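Local atomic coordinates of YcaO (Methanopyrus kandleri, PDB entry 6CIB), a protein that binds ADP and magnesium and, as a YcaO enzyme, probably uses ATP to activate a peptide backbone amide for thioamidation. Residues P46-R51 and I69-S74; G116-T121 and L329-E334. One frame throughout, in Å; residues are numbered along the deposited sequence.

Overall arrangement
Interaction 1 sets strand 45-54, the middle strand of a three-stranded antiparallel sheet, against helix 68-85, which carries ADP-binding residues on another flank. Interaction 2 pairs strands 113-118 and 332-336 in a separate five-stranded antiparallel sheet. The two contacts lie on opposite sides of the chain's centre, their own centres about 31 Å apart and their nearest atoms about 19 Å. They come in series: interaction 1 is complete before strand 113-118, the next element after helix 68-85, opens interaction 2, which then joins segments with 207 residues between them. The nucleotide relates them unequally: Gln70 and Ser74 of interaction 1 bind ADP directly, whereas the side chain of Glu334 stays about 13 Å from it.

Interaction 1 (P46-R51 and I69-S74); sequences PVEIRR and IQARVS. With ADP (adenosine-5'-diphosphate), chain G.
Strand 46-51 packs against helix 69-74 with the two running nearly the same way, 27° apart, and Pro46, Glu48 and Arg50 all turn their side chains to the helix. Ala71 packs against both of the first two: its CB sits 4.0 Å from CB of Pro46 and 3.7 Å from CG of Glu48. From there Glu48 bends at chi2 (-72°), which brings its carboxylate obliquely across the Arg72 side chain. The carboxylate and the Arg72 guanidinium stand 82° apart, and the salt bridge between them, NE of Arg72 to OE2 of Glu48 at 3.4 Å, carries a weak hydrogen bond, while the methylene CG of Arg72 packs 3.5 Å from the carboxylate carbon CD of Glu48. The strongest partner of OE2 is Ser39, and Arg68 also forms a salt bridge to it. Arg50, likewise bent at chi2, grips OE1 of Glu48 end-on: NH1 and NH2 each reach that one oxygen at 2.9 Å, NH1 at its anti lone pair and NH2 from above the carboxylate plane. NH1 also bonds to O of Ile49, and NE pairs with Glu29, so the guanidinium is held on several sides. A water bridges NH2 of Arg50 to O of Arg72, tying strand to helix a second time. On another flank of the helix, Gln70 reads the adenine in both directions, NE2 donating to N7 of ADP at 2.8 Å and OE1 accepting from N6, and OG of Ser74 donates to O2A of the alpha-phosphate. With three arginines, Arg50, Arg68 and Arg72, around one buried carboxylate, Glu48 is likely to remain ionised and to offset their charge behind the nucleotide-binding helix.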
ATOM      1  N   PRO A  46     -17.532   4.541  -4.162  1.00 26.92           N
ATOM      2  CA  PRO A  46     -17.046   5.094  -5.424  1.00 26.99           C
ATOM      3  C   PRO A  46     -15.665   4.547  -5.761  1.00 25.83           C
ATOM      4  O   PRO A  46     -14.759   4.566  -4.909  1.00 25.47           O
ATOM      5  CB  PRO A  46     -16.941   6.606  -5.146  1.00 26.65           C
ATOM      6  CG  PRO A  46     -17.695   6.847  -3.896  1.00 27.00           C
ATOM      7  CD  PRO A  46     -17.647   5.571  -3.118  1.00 26.57           C
ATOM      8  N   VAL A  47     -15.526   4.051  -6.989  1.00 25.30           N
ATOM      9  CA  VAL A  47     -14.241   3.577  -7.513  1.00 25.68           C
ATOM     10  C   VAL A  47     -13.967   4.320  -8.828  1.00 26.28           C
ATOM     11  O   VAL A  47     -14.881   4.551  -9.621  1.00 26.57           O
ATOM     12  CB  VAL A  47     -14.214   2.032  -7.726  1.00 25.25           C
ATOM     13  CG1 VAL A  47     -12.870   1.576  -8.309  1.00 24.53           C
ATOM     14  CG2 VAL A  47     -14.484   1.296  -6.417  1.00 24.41           C
ATOM     15  N   GLU A  48     -12.706   4.688  -9.043  1.00 25.67           N
ATOM     16  CA  GLU A  48     -12.292   5.446 -10.218  1.00 26.21           C
ATOM     17  C   GLU A  48     -11.227   4.686 -10.995  1.00 27.13           C
ATOM     18  O   GLU A  48     -10.293   4.132 -10.404  1.00 27.33           O
ATOM     19  CB  GLU A  48     -11.760   6.813  -9.792  1.00 25.60           C
ATOM     20  CG  GLU A  48     -12.835   7.771  -9.299  1.00 25.85           C
ATOM     21  CD  GLU A  48     -13.714   8.301 -10.425  1.00 26.54           C
ATOM     22  OE1 GLU A  48     -13.182   8.658 -11.493  1.00 27.93           O
ATOM     23  OE2 GLU A  48     -14.939   8.370 -10.235  1.00 26.78           O
ATOM     24  N   ILE A  49     -11.372   4.635 -12.316  1.00 27.25           N
ATOM     25  CA  ILE A  49     -10.387   3.919 -13.146  1.00 28.23           C
ATOM     26  C   ILE A  49      -9.762   4.899 -14.122  1.00 28.28           C
ATOM     27  O   ILE A  49     -10.463   5.728 -14.713  1.00 27.64           O
ATOM     28  CB  ILE A  49     -10.986   2.680 -13.867  1.00 29.87           C
ATOM     29  CG1 ILE A  49     -11.431   1.623 -12.852  1.00 31.39           C
ATOM     30  CG2 ILE A  49      -9.980   2.022 -14.816  1.00 29.52           C
ATOM     31  CD1 ILE A  49     -12.919   1.631 -12.608  1.00 35.22           C
ATOM     32  N   ARG A  50      -8.441   4.799 -14.268  1.00 27.57           N
ATOM     33  CA  ARG A  50      -7.689   5.624 -15.201  1.00 27.34           C
ATOM     34  C   ARG A  50      -6.928   4.762 -16.206  1.00 29.24           C
ATOM     35  O   ARG A  50      -6.289   3.772 -15.828  1.00 28.88           O
ATOM     36  CB  ARG A  50      -6.729   6.547 -14.439  1.00 26.77           C
ATOM     37  CG  ARG A  50      -7.409   7.488 -13.431  1.00 25.74           C
ATOM     38  CD  ARG A  50      -8.196   8.599 -14.132  1.00 25.93           C
ATOM     39  NE  ARG A  50      -8.932   9.461 -13.200  1.00 25.21           N
ATOM     40  CZ  ARG A  50     -10.163   9.221 -12.740  1.00 26.31           C
ATOM     41  NH1 ARG A  50     -10.827   8.135 -13.125  1.00 24.09           N
ATOM     42  NH2 ARG A  50     -10.733  10.073 -11.882  1.00 25.58           N
ATOM     43  N   ARG A  51      -7.030   5.132 -17.480  1.00 28.61           N
ATOM     44  CA  ARG A  51      -6.158   4.603 -18.519  1.00 30.03           C
ATOM     45  C   ARG A  51      -5.053   5.638 -18.743  1.00 30.57           C
ATOM     46  O   ARG A  51      -5.332   6.806 -19.043  1.00 28.88           O
ATOM     47  CB  ARG A  51      -6.949   4.321 -19.804  1.00 30.99           C
ATOM     48  CG  ARG A  51      -6.153   3.610 -20.896  1.00 32.72           C
ATOM     49  CD  ARG A  51      -7.054   3.051 -21.997  1.00 35.05           C
ATOM     50  NE  ARG A  51      -7.755   4.088 -22.756  1.00 37.90           N
ATOM     51  CZ  ARG A  51      -7.287   4.692 -23.849  1.00 41.44           C
ATOM     52  NH1 ARG A  51      -6.101   4.374 -24.351  1.00 43.17           N
ATOM     53  NH2 ARG A  51      -8.012   5.626 -24.455  1.00 41.72           N
ATOM     54  N   ILE A  69     -15.237  12.529  -4.449  1.00 24.09           N
ATOM     55  CA  ILE A  69     -14.092  13.435  -4.423  1.00 23.69           C
ATOM     56  C   ILE A  69     -12.813  12.665  -4.050  1.00 23.61           C
ATOM     57  O   ILE A  69     -11.820  12.727  -4.792  1.00 24.01           O
ATOM     58  CB  ILE A  69     -14.316  14.690  -3.516  1.00 24.86           C
ATOM     59  CG1 ILE A  69     -15.274  15.693  -4.188  1.00 24.83           C
ATOM     60  CG2 ILE A  69     -12.988  15.394  -3.249  1.00 23.98           C
ATOM     61  CD1 ILE A  69     -15.797  16.804  -3.270  1.00 24.88           C
ATOM     62  N   GLN A  70     -12.838  11.926  -2.940  1.00 24.29           N
ATOM     63  CA  GLN A  70     -11.635  11.181  -2.498  1.00 24.38           C
ATOM     64  C   GLN A  70     -11.207  10.110  -3.508  1.00 23.39           C
ATOM     65  O   GLN A  70     -10.016   9.928  -3.740  1.00 22.66           O
ATOM     66  CB  GLN A  70     -11.800  10.576  -1.087  1.00 25.87           C
ATOM     67  CG  GLN A  70     -10.633   9.696  -0.590  1.00 26.02           C
ATOM     68  CD  GLN A  70      -9.260  10.381  -0.598  1.00 26.64           C
ATOM     69  OE1 GLN A  70      -9.152  11.610  -0.614  1.00 26.15           O
ATOM     70  NE2 GLN A  70      -8.196   9.569  -0.576  1.00 26.00           N
ATOM     71  N   ALA A  71     -12.180   9.429  -4.112  1.00 23.42           N
ATOM     72  CA  ALA A  71     -11.889   8.446  -5.153  1.00 22.96           C
ATOM     73  C   ALA A  71     -11.175   9.078  -6.346  1.00 23.01           C
ATOM     74  O   ALA A  71     -10.264   8.470  -6.922  1.00 23.77           O
ATOM     75  CB  ALA A  71     -13.162   7.743  -5.597  1.00 22.23           C
ATOM     76  N   ARG A  72     -11.583  10.299  -6.701  1.00 23.11           N
ATOM     77  CA  ARG A  72     -11.000  11.029  -7.826  1.00 23.80           C
ATOM     78  C   ARG A  72      -9.601  11.574  -7.507  1.00 23.98           C
ATOM     79  O   ARG A  72      -8.736  11.604  -8.379  1.00 24.13           O
ATOM     80  CB  ARG A  72     -11.964  12.114  -8.344  1.00 24.70           C
ATOM     81  CG  ARG A  72     -13.103  11.490  -9.135  1.00 25.47           C
ATOM     82  CD  ARG A  72     -14.125  12.460  -9.692  1.00 26.35           C
ATOM     83  NE  ARG A  72     -15.105  11.714 -10.475  1.00 27.03           N
ATOM     84  CZ  ARG A  72     -16.338  12.126 -10.776  1.00 28.42           C
ATOM     85  NH1 ARG A  72     -16.792  13.302 -10.361  1.00 26.61           N
ATOM     86  NH2 ARG A  72     -17.126  11.340 -11.496  1.00 28.30           N
ATOM     87  N   VAL A  73      -9.388  11.983  -6.259  1.00 23.22           N
ATOM     88  CA  VAL A  73      -8.056  12.344  -5.757  1.00 23.74           C
ATOM     89  C   VAL A  73      -7.144  11.112  -5.753  1.00 24.68           C
ATOM     90  O   VAL A  73      -6.027  11.158  -6.273  1.00 24.49           O
ATOM     91  CB  VAL A  73      -8.122  12.968  -4.341  1.00 23.83           C
ATOM     92  CG1 VAL A  73      -6.720  13.161  -3.762  1.00 23.63           C
ATOM     93  CG2 VAL A  73      -8.863  14.301  -4.373  1.00 22.76           C
ATOM     94  N   SER A  74      -7.643  10.021  -5.175  1.00 25.52           N
ATOM     95  CA  SER A  74      -6.919   8.745  -5.091  1.00 25.59           C
ATOM     96  C   SER A  74      -6.473   8.258  -6.479  1.00 24.96           C
ATOM     97  O   SER A  74      -5.310   7.884  -6.662  1.00 23.99           O
ATOM     98  CB  SER A  74      -7.814   7.707  -4.398  1.00 26.07           C
ATOM     99  OG  SER A  74      -7.332   6.397  -4.555  1.00 29.13           O
TER
HETATM  100  PB  ADP G 401      -3.213   3.278  -1.479  1.00 48.27           P
HETATM  101  O1B ADP G 401      -2.022   4.156  -1.156  1.00 47.80           O
HETATM  102  O2B ADP G 401      -3.442   2.145  -0.498  1.00 51.35           O
HETATM  103  O3B ADP G 401      -3.331   2.864  -2.927  1.00 47.98           O
HETATM  104  PA  ADP G 401      -5.237   5.287  -2.018  1.00 35.77           P
HETATM  105  O1A ADP G 401      -6.045   6.063  -1.013  1.00 38.83           O
HETATM  106  O2A ADP G 401      -6.004   4.576  -3.101  1.00 36.77           O
HETATM  107  O3A ADP G 401      -4.463   4.227  -1.113  1.00 43.46           O
HETATM  108  O5' ADP G 401      -4.147   6.283  -2.652  1.00 34.06           O
HETATM  109  C5' ADP G 401      -3.512   6.155  -3.937  1.00 32.69           C
HETATM  110  C4' ADP G 401      -2.390   7.204  -4.053  1.00 32.14           C
HETATM  111  O4' ADP G 401      -2.936   8.524  -3.904  1.00 32.12           O
HETATM  112  C3' ADP G 401      -1.330   7.094  -2.952  1.00 31.59           C
HETATM  113  O3' ADP G 401      -0.061   7.564  -3.447  1.00 30.75           O
HETATM  114  C2' ADP G 401      -1.830   8.044  -1.880  1.00 30.68           C
HETATM  115  O2' ADP G 401      -0.792   8.488  -1.012  1.00 30.03           O
HETATM  116  C1' ADP G 401      -2.433   9.167  -2.718  1.00 30.41           C
HETATM  117  N9  ADP G 401      -3.553   9.867  -2.049  1.00 30.40           N
HETATM  118  C8  ADP G 401      -4.725   9.308  -1.697  1.00 30.89           C
HETATM  119  N7  ADP G 401      -5.533  10.215  -1.101  1.00 30.60           N
HETATM  120  C5  ADP G 401      -4.887  11.386  -1.088  1.00 30.09           C
HETATM  121  C6  ADP G 401      -5.192  12.754  -0.608  1.00 29.63           C
HETATM  122  N6  ADP G 401      -6.384  13.025  -0.025  1.00 28.92           N
HETATM  123  N1  ADP G 401      -4.237  13.702  -0.772  1.00 30.61           N
HETATM  124  C2  ADP G 401      -3.042  13.437  -1.355  1.00 30.88           C
HETATM  125  N3  ADP G 401      -2.705  12.212  -1.820  1.00 30.55           N
HETATM  126  C4  ADP G 401      -3.575  11.163  -1.717  1.00 30.28           C
HETATM  127  O   HOH W   1      -9.383  12.325 -10.943  1.00 25.11           O

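Interaction 2 (G116-T121 and L329-E334); sequences GVDLTT and LGKVIE
Asp118 leaves the end of strand 113-118 with CG anti to its backbone N (chi1 -172°), a torsion that brings the carboxylate round beside the following turn. From CB the chain reaches CG and forks. OD1 of Asp118 takes N-H of Thr120 on its anti lone pair at 2.9 Å, an Asx turn, and N-H of Thr121 from above the carboxylate plane at 3.2 Å; a water it also holds passes on to OG1 of Thr120 and N of Val332. OD2 of Asp118 lies 3.9 Å from CD of Lys331, whose extended chain crosses at about a right angle, and a second water links OD2 to NZ. An alanine here would remove both oxygens and would probably loosen the turn and its water bridges to 331-332. The strands themselves form an antiparallel pairing within the five-stranded sheet: Val117 and Glu334 are a hydrogen-bonded pair, Asp118 and Ile333 a non-hydrogen-bonded one. The pairing runs on past the strand end, N of Leu119 meeting O of Val332 at 2.8 Å, nearly along the C=O axis. Leu119 lays CD1 against CG1 of Val332 at 4.1 Å and CD2 against OE1 of Glu334 at 3.3 Å, while Val158 of helix 154-177 touches both Leu119 and Glu334.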
ATOM      1  N   GLY A 116      19.205   7.764  -0.996  1.00 36.67           N
ATOM      2  CA  GLY A 116      18.112   7.899  -0.044  1.00 37.30           C
ATOM      3  C   GLY A 116      18.577   8.468   1.285  1.00 37.14           C
ATOM      4  O   GLY A 116      19.735   8.874   1.427  1.00 36.45           O
ATOM      5  N   VAL A 117      17.662   8.517   2.249  1.00 37.12           N
ATOM      6  CA  VAL A 117      17.989   8.917   3.623  1.00 37.63           C
ATOM      7  C   VAL A 117      17.551   7.811   4.589  1.00 36.93           C
ATOM      8  O   VAL A 117      16.421   7.313   4.507  1.00 34.77           O
ATOM      9  CB  VAL A 117      17.342  10.271   4.035  1.00 37.93           C
ATOM     10  CG1 VAL A 117      17.985  10.805   5.311  1.00 37.03           C
ATOM     11  CG2 VAL A 117      17.488  11.323   2.938  1.00 39.75           C
ATOM     12  N   ASP A 118      18.459   7.418   5.483  1.00 36.22           N
ATOM     13  CA  ASP A 118      18.132   6.546   6.619  1.00 34.61           C
ATOM     14  C   ASP A 118      17.326   7.384   7.605  1.00 35.25           C
ATOM     15  O   ASP A 118      17.847   8.349   8.175  1.00 33.61           O
ATOM     16  CB  ASP A 118      19.426   6.035   7.275  1.00 35.85           C
ATOM     17  CG  ASP A 118      19.190   4.970   8.339  1.00 34.60           C
ATOM     18  OD1 ASP A 118      18.262   5.101   9.166  1.00 36.92           O
ATOM     19  OD2 ASP A 118      19.969   3.997   8.365  1.00 35.74           O
ATOM     20  N   LEU A 119      16.059   7.024   7.804  1.00 33.21           N
ATOM     21  CA  LEU A 119      15.167   7.844   8.635  1.00 33.37           C
ATOM     22  C   LEU A 119      15.418   7.711  10.146  1.00 34.17           C
ATOM     23  O   LEU A 119      14.885   8.499  10.936  1.00 34.68           O
ATOM     24  CB  LEU A 119      13.694   7.619   8.256  1.00 32.89           C
ATOM     25  CG  LEU A 119      13.238   8.050   6.840  1.00 31.74           C
ATOM     26  CD1 LEU A 119      11.724   7.963   6.730  1.00 30.89           C
ATOM     27  CD2 LEU A 119      13.699   9.459   6.473  1.00 30.65           C
ATOM     28  N   THR A 120      16.226   6.727  10.539  1.00 34.00           N
ATOM     29  CA  THR A 120      16.667   6.591  11.934  1.00 35.01           C
ATOM     30  C   THR A 120      17.859   7.514  12.201  1.00 35.80           C
ATOM     31  O   THR A 120      17.813   8.359  13.097  1.00 35.37           O
ATOM     32  CB  THR A 120      17.037   5.128  12.275  1.00 35.77           C
ATOM     33  OG1 THR A 120      15.897   4.291  12.056  1.00 34.87           O
ATOM     34  CG2 THR A 120      17.496   4.982  13.729  1.00 35.04           C
ATOM     35  N   THR A 121      18.910   7.354  11.401  1.00 36.19           N
ATOM     36  CA  THR A 121      20.178   8.026  11.649  1.00 38.44           C
ATOM     37  C   THR A 121      20.286   9.396  10.970  1.00 39.14           C
ATOM     38  O   THR A 121      21.165  10.190  11.318  1.00 37.39           O
ATOM     39  CB  THR A 121      21.361   7.145  11.225  1.00 37.57           C
ATOM     40  OG1 THR A 121      21.270   6.879   9.821  1.00 37.81           O
ATOM     41  CG2 THR A 121      21.353   5.829  11.984  1.00 36.88           C
ATOM     42  N   LEU A 329      13.245  -5.104  11.733  1.00 34.38           N
ATOM     43  CA  LEU A 329      12.986  -5.235  10.290  1.00 33.68           C
ATOM     44  C   LEU A 329      14.009  -4.477   9.435  1.00 33.69           C
ATOM     45  O   LEU A 329      13.729  -4.138   8.285  1.00 33.78           O
ATOM     46  CB  LEU A 329      11.555  -4.770   9.962  1.00 32.76           C
ATOM     47  CG  LEU A 329      10.357  -5.414  10.673  1.00 31.23           C
ATOM     48  CD1 LEU A 329       9.061  -4.726  10.272  1.00 31.72           C
ATOM     49  CD2 LEU A 329      10.256  -6.907  10.420  1.00 30.26           C
ATOM     50  N   GLY A 330      15.187  -4.211  10.003  1.00 33.69           N
ATOM     51  CA  GLY A 330      16.266  -3.512   9.302  1.00 30.94           C
ATOM     52  C   GLY A 330      16.068  -2.006   9.249  1.00 32.52           C
ATOM     53  O   GLY A 330      15.391  -1.421  10.114  1.00 31.46           O
ATOM     54  N   LYS A 331      16.665  -1.388   8.230  1.00 31.20           N
ATOM     55  CA  LYS A 331      16.703   0.079   8.083  1.00 33.16           C
ATOM     56  C   LYS A 331      15.447   0.633   7.422  1.00 32.42           C
ATOM     57  O   LYS A 331      14.877  -0.017   6.539  1.00 31.64           O
ATOM     58  CB  LYS A 331      17.925   0.505   7.261  1.00 33.27           C
ATOM     59  CG  LYS A 331      19.264   0.161   7.889  1.00 36.04           C
ATOM     60  CD  LYS A 331      20.385   0.440   6.902  1.00 38.22           C
ATOM     61  CE  LYS A 331      21.730   0.080   7.504  1.00 39.22           C
ATOM     62  NZ  LYS A 331      22.816   0.686   6.687  1.00 40.63           N
ATOM     63  N   VAL A 332      15.039   1.830   7.846  1.00 30.41           N
ATOM     64  CA  VAL A 332      13.909   2.560   7.242  1.00 30.83           C
ATOM     65  C   VAL A 332      14.498   3.629   6.329  1.00 31.37           C
ATOM     66  O   VAL A 332      15.083   4.612   6.811  1.00 31.27           O
ATOM     67  CB  VAL A 332      12.984   3.203   8.311  1.00 30.37           C
ATOM     68  CG1 VAL A 332      11.843   3.996   7.661  1.00 29.96           C
ATOM     69  CG2 VAL A 332      12.419   2.140   9.241  1.00 30.59           C
ATOM     70  N   ILE A 333      14.373   3.416   5.020  1.00 30.66           N
ATOM     71  CA  ILE A 333      14.957   4.319   4.017  1.00 31.58           C
ATOM     72  C   ILE A 333      13.865   5.034   3.210  1.00 32.76           C
ATOM     73  O   ILE A 333      12.891   4.410   2.786  1.00 33.44           O
ATOM     74  CB  ILE A 333      15.935   3.570   3.081  1.00 31.54           C
ATOM     75  CG1 ILE A 333      17.066   2.897   3.896  1.00 31.42           C
ATOM     76  CG2 ILE A 333      16.508   4.509   2.022  1.00 30.85           C
ATOM     77  CD1 ILE A 333      17.887   1.864   3.139  1.00 29.91           C
ATOM     78  N   GLU A 334      14.042   6.343   3.024  1.00 33.87           N
ATOM     79  CA  GLU A 334      13.200   7.164   2.156  1.00 34.05           C
ATOM     80  C   GLU A 334      14.010   7.666   0.947  1.00 35.11           C
ATOM     81  O   GLU A 334      15.124   8.187   1.105  1.00 33.50           O
ATOM     82  CB  GLU A 334      12.634   8.351   2.940  1.00 35.54           C
ATOM     83  CG  GLU A 334      11.933   9.410   2.092  1.00 36.52           C
ATOM     84  CD  GLU A 334      11.738  10.742   2.803  1.00 38.68           C
ATOM     85  OE1 GLU A 334      12.098  10.875   3.993  1.00 41.80           O
ATOM     86  OE2 GLU A 334      11.215  11.676   2.163  1.00 38.50           O
TER
HETATM   87  O   HOH W   2      16.667   2.967   9.820  1.00 29.91           O
HETATM   88  O   HOH W   3      21.934   3.471   6.557  1.00 40.95           O